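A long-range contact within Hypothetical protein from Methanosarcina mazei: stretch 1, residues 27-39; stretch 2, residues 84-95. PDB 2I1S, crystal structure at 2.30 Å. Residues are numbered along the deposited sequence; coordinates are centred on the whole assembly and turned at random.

Stretch 1, residues 27-39: QVPENYTFLDLHK
Stretch 2, residues 84-95: SEKKAKLSDYFT

How do the two backbones meet? Stretch 1 leaves a strand at 27-29, makes a type I turn from P29 to Y32, and enters a helix at 34-39; stretch 2 runs through helical phi/psi at 85-87, extends at A88 and K89 (-60/126 and -101/141), and coils into a weakly bonded helix about 90-93. A single antiparallel beta bridge, T33 with K89, joins the backbones, its CA atoms 4.2 Å apart. L90 N donates to Y32 O (2.9 Å, 170°) and F34 N to A88 O (3.0 Å, 152°). L35 N donates to E85 O at 3.1 Å, so a first-turn helix amide, which has no acceptor within its own helix, finds one across the contact.

What does L90 fill? It loses 118 Å² to stretch 1. Its CA-CB bond points sideways, but the m,t rotamer brings its end nearer. L90 CD1 lies 3.8 Å from V28 CG2 and 3.7 Å from Y32 CB, and L90 CD2 lies 3.8 Å from L37 CD2, apolar van der Waals contacts of carbon on carbon.

How is F34 enclosed? It buries 116 Å², its CA-CB bond pointing toward stretch 2 with chi1 -76° and chi2 -101°. L90 CD2 sits over one face of the F34 ring, 3.7 Å from the centroid and 8° off the normal, a CH-pi contact. The F34 edge meets the face of Y93 in an offset pair, centroids 5.4 Å apart and planes at 85°. A88 CB approaches F34 CD2 at 3.7 Å, and F94 CE1 approaches F34 CZ at 3.9 Å.

How is the helix start capped, and what does E85 place beside it? T33 (chi1 64°) is the N-cap: its OG1 accepts a weak bond from D36 N at 3.3 Å, while T33 N donates to D36 OD2 at 3.2 Å. The CA-CB bond of E85 points toward stretch 1 (chi1 60°, chi2 175°), with E85 CB 3.8 Å from F34 CB and E85 OE2 3.8 Å from L35 CD1.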

# COMPACT_ATOMS: atom_id res chain seq x y z
N GLN A 27 7.43 9.17 1.43
CA GLN A 27 8.37 9.68 0.42
C GLN A 27 9.46 8.63 0.11
O GLN A 27 10.09 8.08 1.03
CB GLN A 27 8.97 11.00 0.85
CG GLN A 27 7.93 12.09 1.17
CD GLN A 27 8.57 13.33 1.74
OE1 GLN A 27 9.77 13.53 1.56
NE2 GLN A 27 7.79 14.17 2.43
N VAL A 28 9.67 8.34 -1.16
CA VAL A 28 10.67 7.32 -1.52
C VAL A 28 11.80 7.87 -2.41
O VAL A 28 11.58 8.81 -3.16
CB VAL A 28 9.99 6.06 -2.18
CG1 VAL A 28 9.10 5.36 -1.18
CG2 VAL A 28 9.20 6.43 -3.42
N PRO A 29 13.03 7.30 -2.31
CA PRO A 29 14.07 7.67 -3.27
C PRO A 29 13.59 7.49 -4.70
O PRO A 29 12.90 6.49 -5.01
CB PRO A 29 15.22 6.68 -2.96
CG PRO A 29 15.05 6.36 -1.51
CD PRO A 29 13.54 6.33 -1.31
N GLU A 30 13.93 8.45 -5.55
CA GLU A 30 13.58 8.41 -6.96
C GLU A 30 14.14 7.18 -7.69
O GLU A 30 13.53 6.69 -8.63
CB GLU A 30 13.99 9.73 -7.67
CG GLU A 30 15.51 9.98 -7.74
CD GLU A 30 15.90 11.19 -8.59
OE1 GLU A 30 15.08 11.65 -9.43
OE2 GLU A 30 17.05 11.68 -8.41
N ASN A 31 15.28 6.65 -7.23
CA ASN A 31 15.92 5.51 -7.90
C ASN A 31 15.37 4.12 -7.48
O ASN A 31 15.93 3.05 -7.83
CB ASN A 31 17.46 5.59 -7.78
CG ASN A 31 17.96 5.35 -6.35
OD1 ASN A 31 17.19 5.43 -5.37
ND2 ASN A 31 19.26 5.05 -6.23
N TYR A 32 14.30 4.15 -6.72
CA TYR A 32 13.61 2.96 -6.24
C TYR A 32 13.07 2.11 -7.37
O TYR A 32 12.58 2.65 -8.37
CB TYR A 32 12.45 3.35 -5.33
CG TYR A 32 12.69 3.04 -3.86
CD1 TYR A 32 13.98 3.00 -3.33
CD2 TYR A 32 11.61 2.82 -3.00
CE1 TYR A 32 14.19 2.71 -2.00
CE2 TYR A 32 11.81 2.54 -1.68
CZ TYR A 32 13.09 2.49 -1.17
OH TYR A 32 13.26 2.18 0.17
N THR A 33 13.21 0.79 -7.21
CA THR A 33 12.61 -0.17 -8.11
C THR A 33 11.19 -0.42 -7.61
O THR A 33 10.81 0.06 -6.53
CB THR A 33 13.40 -1.50 -8.16
OG1 THR A 33 13.35 -2.14 -6.88
CG2 THR A 33 14.85 -1.27 -8.54
N PHE A 34 10.38 -1.14 -8.39
CA PHE A 34 9.09 -1.60 -7.90
C PHE A 34 9.19 -2.58 -6.73
O PHE A 34 8.33 -2.57 -5.86
CB PHE A 34 8.19 -2.08 -9.04
CG PHE A 34 7.61 -0.95 -9.85
CD1 PHE A 34 6.29 -0.54 -9.65
CD2 PHE A 34 8.39 -0.25 -10.75
CE1 PHE A 34 5.76 0.55 -10.38
CE2 PHE A 34 7.87 0.83 -11.47
CZ PHE A 34 6.55 1.23 -11.29
N LEU A 35 10.25 -3.39 -6.66
CA LEU A 35 10.41 -4.28 -5.51
C LEU A 35 10.49 -3.46 -4.23
O LEU A 35 9.78 -3.74 -3.27
CB LEU A 35 11.63 -5.20 -5.65
CG LEU A 35 11.90 -6.20 -4.52
CD1 LEU A 35 10.68 -7.12 -4.24
CD2 LEU A 35 13.11 -7.06 -4.82
N ASP A 36 11.37 -2.46 -4.24
CA ASP A 36 11.54 -1.50 -3.16
C ASP A 36 10.24 -0.86 -2.70
O ASP A 36 10.01 -0.72 -1.48
CB ASP A 36 12.48 -0.37 -3.61
CG ASP A 36 13.93 -0.81 -3.75
OD1 ASP A 36 14.37 -1.73 -3.03
OD2 ASP A 36 14.65 -0.21 -4.58
N LEU A 37 9.39 -0.50 -3.68
CA LEU A 37 8.06 0.05 -3.42
C LEU A 37 7.08 -0.97 -2.83
O LEU A 37 6.33 -0.66 -1.88
CB LEU A 37 7.49 0.68 -4.69
CG LEU A 37 6.07 1.26 -4.64
CD1 LEU A 37 6.01 2.45 -3.69
CD2 LEU A 37 5.49 1.64 -6.03
N HIS A 38 7.05 -2.18 -3.39
CA HIS A 38 6.31 -3.29 -2.78
C HIS A 38 6.61 -3.37 -1.29
O HIS A 38 5.70 -3.40 -0.46
CB HIS A 38 6.65 -4.61 -3.47
CG HIS A 38 6.40 -5.82 -2.63
ND1 HIS A 38 5.13 -6.21 -2.25
CD2 HIS A 38 7.24 -6.76 -2.12
CE1 HIS A 38 5.20 -7.32 -1.54
NE2 HIS A 38 6.47 -7.67 -1.44
N LYS A 39 7.90 -3.36 -0.94
CA LYS A 39 8.31 -3.44 0.47
C LYS A 39 7.88 -2.26 1.33
O LYS A 39 7.70 -2.41 2.53
CB LYS A 39 9.81 -3.67 0.60
CG LYS A 39 10.25 -4.99 0.06
CD LYS A 39 11.74 -5.08 0.07
CE LYS A 39 12.20 -6.43 -0.46
NZ LYS A 39 13.67 -6.41 -0.82
N SER A 84 9.72 -7.21 -14.86
CA SER A 84 10.40 -7.55 -13.60
C SER A 84 10.52 -6.35 -12.70
O SER A 84 11.13 -5.35 -13.06
CB SER A 84 11.80 -8.14 -13.86
OG SER A 84 12.56 -8.23 -12.67
N GLU A 85 9.94 -6.46 -11.51
CA GLU A 85 9.93 -5.40 -10.53
C GLU A 85 11.30 -5.09 -9.96
O GLU A 85 11.52 -4.01 -9.44
CB GLU A 85 8.94 -5.75 -9.40
CG GLU A 85 9.27 -7.06 -8.60
CD GLU A 85 8.33 -7.27 -7.41
OE1 GLU A 85 7.62 -6.33 -7.05
OE2 GLU A 85 8.28 -8.38 -6.85
N LYS A 86 12.21 -6.07 -9.99
CA LYS A 86 13.60 -5.85 -9.53
C LYS A 86 14.31 -4.94 -10.52
O LYS A 86 15.19 -4.19 -10.13
CB LYS A 86 14.39 -7.18 -9.41
CG LYS A 86 13.94 -8.08 -8.29
CD LYS A 86 14.88 -9.25 -8.10
CE LYS A 86 14.51 -10.04 -6.83
NZ LYS A 86 15.23 -11.32 -6.66
N LYS A 87 13.89 -5.02 -11.79
CA LYS A 87 14.42 -4.22 -12.90
C LYS A 87 13.69 -2.89 -13.14
O LYS A 87 14.34 -1.87 -13.33
CB LYS A 87 14.38 -5.05 -14.19
CG LYS A 87 15.50 -6.09 -14.26
CD LYS A 87 15.15 -7.20 -15.22
CE LYS A 87 16.42 -7.83 -15.78
NZ LYS A 87 16.06 -8.94 -16.68
N ALA A 88 12.36 -2.93 -13.15
CA ALA A 88 11.52 -1.75 -13.38
C ALA A 88 11.79 -0.69 -12.32
O ALA A 88 11.74 -0.97 -11.11
CB ALA A 88 10.07 -2.13 -13.39
N LYS A 89 12.12 0.52 -12.79
CA LYS A 89 12.42 1.64 -11.91
C LYS A 89 11.21 2.56 -11.82
O LYS A 89 10.55 2.78 -12.83
CB LYS A 89 13.63 2.40 -12.46
CG LYS A 89 14.97 1.66 -12.34
CD LYS A 89 15.51 1.69 -10.89
CE LYS A 89 17.05 1.79 -10.79
NZ LYS A 89 17.73 0.46 -10.58
N LEU A 90 10.90 3.10 -10.64
CA LEU A 90 9.79 4.08 -10.51
C LEU A 90 9.93 5.24 -11.48
O LEU A 90 8.94 5.65 -12.11
CB LEU A 90 9.68 4.65 -9.10
CG LEU A 90 9.43 3.67 -7.95
CD1 LEU A 90 9.16 4.44 -6.65
CD2 LEU A 90 8.31 2.72 -8.28
N SER A 91 11.17 5.73 -11.60
CA SER A 91 11.57 6.86 -12.46
C SER A 91 11.38 6.63 -13.96
O SER A 91 11.41 7.57 -14.74
CB SER A 91 13.03 7.25 -12.17
OG SER A 91 13.96 6.32 -12.73
N ASP A 92 11.20 5.37 -14.35
CA ASP A 92 10.87 5.04 -15.73
C ASP A 92 9.36 5.10 -16.01
O ASP A 92 8.95 5.15 -17.18
CB ASP A 92 11.41 3.66 -16.07
CG ASP A 92 12.93 3.66 -16.27
OD1 ASP A 92 13.47 4.66 -16.82
OD2 ASP A 92 13.57 2.66 -15.88
N TYR A 93 8.55 5.11 -14.94
CA TYR A 93 7.09 5.05 -15.04
C TYR A 93 6.33 6.27 -14.51
O TYR A 93 5.47 6.82 -15.20
CB TYR A 93 6.55 3.81 -14.34
CG TYR A 93 6.71 2.54 -15.14
CD1 TYR A 93 5.71 2.12 -16.00
CD2 TYR A 93 7.84 1.75 -15.00
CE1 TYR A 93 5.84 0.96 -16.72
CE2 TYR A 93 7.99 0.58 -15.72
CZ TYR A 93 6.99 0.19 -16.59
OH TYR A 93 7.12 -0.98 -17.32
N PHE A 94 6.63 6.67 -13.27
CA PHE A 94 5.95 7.80 -12.65
C PHE A 94 6.49 9.12 -13.16
O PHE A 94 7.70 9.39 -13.13
CB PHE A 94 6.09 7.76 -11.11
CG PHE A 94 5.27 6.68 -10.44
CD1 PHE A 94 5.84 5.43 -10.17
CD2 PHE A 94 3.97 6.94 -10.00
CE1 PHE A 94 5.10 4.42 -9.54
CE2 PHE A 94 3.22 5.96 -9.36
CZ PHE A 94 3.79 4.69 -9.12
N THR A 95 5.58 9.95 -13.66
CA THR A 95 5.88 11.33 -13.96
C THR A 95 4.66 12.12 -13.50
O THR A 95 3.70 11.54 -12.97
CB THR A 95 6.12 11.56 -15.49
OG1 THR A 95 4.89 11.88 -16.14
CG2 THR A 95 6.76 10.31 -16.14